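Local coordinates for protein 6-carboxyhexanoate--CoA ligase (Aquifex aeolicus, PDB 5TV5) that belongs to the 6-carboxyhexanoate–CoA ligase (BioW) family of acyl-CoA ligases, at residues 7-12 / 45-50. Sequence-based numbering, arbitrary orientation.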
loop_
_atom_site.group_PDB
_atom_site.type_symbol
_atom_site.label_atom_id
_atom_site.label_comp_id
_atom_site.label_asym_id
_atom_site.label_seq_id
_atom_site.Cartn_x
_atom_site.Cartn_y
_atom_site.Cartn_z
ATOM N N ARG A 7 -3.348 -9.257 -13.430
ATOM C CA ARG A 7 -2.712 -9.468 -12.147
ATOM C C ARG A 7 -1.696 -10.586 -12.293
ATOM O O ARG A 7 -1.978 -11.610 -12.925
ATOM C CB ARG A 7 -3.753 -9.832 -11.064
ATOM C CG ARG A 7 -4.692 -8.712 -10.698
ATOM C CD ARG A 7 -5.939 -9.238 -10.042
ATOM N NE ARG A 7 -5.680 -9.961 -8.793
ATOM C CZ ARG A 7 -6.526 -10.839 -8.241
ATOM N NH1 ARG A 7 -7.684 -11.131 -8.831
ATOM N NH2 ARG A 7 -6.205 -11.441 -7.100
ATOM N N MET A 8 -0.509 -10.401 -11.713
ATOM C CA MET A 8 0.446 -11.495 -11.694
ATOM C C MET A 8 1.103 -11.574 -10.329
ATOM O O MET A 8 1.291 -10.565 -9.649
ATOM C CB MET A 8 1.503 -11.365 -12.813
ATOM C CG MET A 8 2.789 -10.695 -12.417
ATOM S SD MET A 8 4.048 -11.726 -11.644
ATOM C CE MET A 8 5.247 -10.410 -11.359
ATOM N N ARG A 9 1.430 -12.809 -9.945
ATOM C CA ARG A 9 2.134 -13.154 -8.720
ATOM C C ARG A 9 3.188 -14.175 -9.100
ATOM O O ARG A 9 3.029 -14.899 -10.087
ATOM C CB ARG A 9 1.188 -13.727 -7.632
ATOM C CG ARG A 9 0.429 -14.993 -8.041
ATOM C CD ARG A 9 -0.628 -15.455 -6.988
ATOM N NE ARG A 9 -1.454 -16.546 -7.520
ATOM C CZ ARG A 9 -1.178 -17.832 -7.347
ATOM N NH1 ARG A 9 -0.113 -18.197 -6.633
ATOM N NH2 ARG A 9 -1.957 -18.751 -7.889
ATOM N N ALA A 10 4.279 -14.211 -8.337
ATOM C CA ALA A 10 5.379 -15.095 -8.691
ATOM C C ALA A 10 6.105 -15.532 -7.428
ATOM O O ALA A 10 6.149 -14.795 -6.445
ATOM C CB ALA A 10 6.332 -14.416 -9.678
ATOM N N GLN A 11 6.657 -16.750 -7.453
ATOM C CA GLN A 11 7.297 -17.342 -6.283
ATOM C C GLN A 11 8.635 -17.947 -6.662
ATOM O O GLN A 11 8.858 -18.329 -7.805
ATOM C CB GLN A 11 6.465 -18.463 -5.646
ATOM C CG GLN A 11 5.234 -18.019 -4.916
ATOM C CD GLN A 11 4.043 -18.849 -5.324
ATOM O OE1 GLN A 11 4.157 -20.065 -5.531
ATOM N NE2 GLN A 11 2.894 -18.193 -5.492
ATOM N N LYS A 12 9.518 -18.048 -5.670
ATOM C CA LYS A 12 10.721 -18.868 -5.763
ATOM C C LYS A 12 10.812 -19.692 -4.488
ATOM O O LYS A 12 10.748 -19.137 -3.386
ATOM C CB LYS A 12 11.995 -18.036 -5.955
ATOM C CG LYS A 12 13.274 -18.882 -5.807
ATOM C CD LYS A 12 14.562 -18.142 -6.207
ATOM C CE LYS A 12 15.092 -17.198 -5.118
ATOM N NZ LYS A 12 14.417 -15.854 -5.069
ATOM N N PHE A 45 7.667 -20.201 -10.115
ATOM C CA PHE A 45 6.232 -20.246 -10.368
ATOM C C PHE A 45 5.726 -18.823 -10.547
ATOM O O PHE A 45 6.196 -17.893 -9.881
ATOM C CB PHE A 45 5.441 -20.913 -9.236
ATOM C CG PHE A 45 3.938 -20.902 -9.461
ATOM C CD1 PHE A 45 3.158 -19.829 -9.044
ATOM C CD2 PHE A 45 3.310 -21.955 -10.114
ATOM C CE1 PHE A 45 1.798 -19.811 -9.267
ATOM C CE2 PHE A 45 1.938 -21.938 -10.334
ATOM C CZ PHE A 45 1.188 -20.863 -9.910
ATOM N N MET A 46 4.771 -18.665 -11.452
ATOM C CA MET A 46 4.193 -17.367 -11.755
ATOM C C MET A 46 2.815 -17.623 -12.338
ATOM O O MET A 46 2.639 -18.520 -13.167
ATOM C CB MET A 46 5.070 -16.569 -12.728
ATOM C CG MET A 46 4.377 -15.407 -13.442
ATOM S SD MET A 46 5.523 -14.291 -14.333
ATOM C CE MET A 46 4.656 -14.163 -15.863
ATOM N N ASN A 47 1.839 -16.876 -11.856
ATOM C CA ASN A 47 0.480 -16.932 -12.355
ATOM C C ASN A 47 0.109 -15.539 -12.816
ATOM O O ASN A 47 0.505 -14.542 -12.196
ATOM C CB ASN A 47 -0.506 -17.445 -11.285
ATOM C CG ASN A 47 -1.737 -18.080 -11.895
ATOM O OD1 ASN A 47 -2.745 -17.413 -12.121
ATOM N ND2 ASN A 47 -1.650 -19.377 -12.193
ATOM N N VAL A 48 -0.595 -15.478 -13.942
ATOM C CA VAL A 48 -1.043 -14.230 -14.547
ATOM C C VAL A 48 -2.522 -14.395 -14.853
ATOM O O VAL A 48 -2.901 -15.195 -15.716
ATOM C CB VAL A 48 -0.242 -13.877 -15.806
ATOM C CG1 VAL A 48 -0.814 -12.666 -16.464
ATOM C CG2 VAL A 48 1.228 -13.657 -15.446
ATOM N N LYS A 49 -3.361 -13.677 -14.124
ATOM C CA LYS A 49 -4.797 -13.723 -14.312
ATOM C C LYS A 49 -5.245 -12.466 -15.050
ATOM O O LYS A 49 -5.038 -11.351 -14.564
ATOM C CB LYS A 49 -5.483 -13.853 -12.957
ATOM C CG LYS A 49 -6.937 -14.226 -12.989
ATOM C CD LYS A 49 -7.491 -14.261 -11.557
ATOM C CE LYS A 49 -6.901 -15.421 -10.735
ATOM N NZ LYS A 49 -7.252 -15.347 -9.272
ATOM N N VAL A 50 -5.849 -12.649 -16.222
ATOM C CA VAL A 50 -6.432 -11.565 -17.005
ATOM C C VAL A 50 -7.951 -11.588 -16.863
ATOM O O VAL A 50 -8.591 -12.631 -17.060
ATOM C CB VAL A 50 -6.028 -11.668 -18.480
ATOM C CG1 VAL A 50 -6.719 -10.562 -19.302
ATOM C CG2 VAL A 50 -4.522 -11.582 -18.577
#
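The Arg9 guanidinium takes Asn47 CB over one face, 3.6 Å above its plane and near the margin of the group, with the Asn47 amide nearly parallel to it. Phe45 CE1 approaches obliquely, 3.6 Å from Arg9 NH1. With chi1 at 59°, Arg9 CG sits between the backbone N and carbonyl carbon, and the extended chain beyond it brings the guanidinium against Phe45, the two planes 35° apart. Gln11 runs alongside that ring, its amide only 17° from the ring plane; Gln11 OE1 is 3.7 Å from Phe45 CD1. Long chains with flat polar ends suit this largely solvent-facing side, lying against Phe45 while their polar groups can still meet water.

The other face is apolar. Met8 and Met46 lie roughly perpendicular, SD to SD 4.0 Å, Val48 CG2 packs on Met8 CB, and small Ala10 meets Met46 CB; Met8 touches Leu36 and Met46 touches Leu37, both on helix 29-38. Six backbone hydrogen bonds join central strand 4-12 to outer strand 45-52 of a three-stranded antiparallel sheet. Chemically, the pair is amphipathic: sulfur and aliphatic groups turn to the helix, amides, cations and the Phe45 ring to the other side, where Arg7 NH1 and Lys49 NZ, 4.3 Å apart, probably depend on solvent and, weakly, on Glu51.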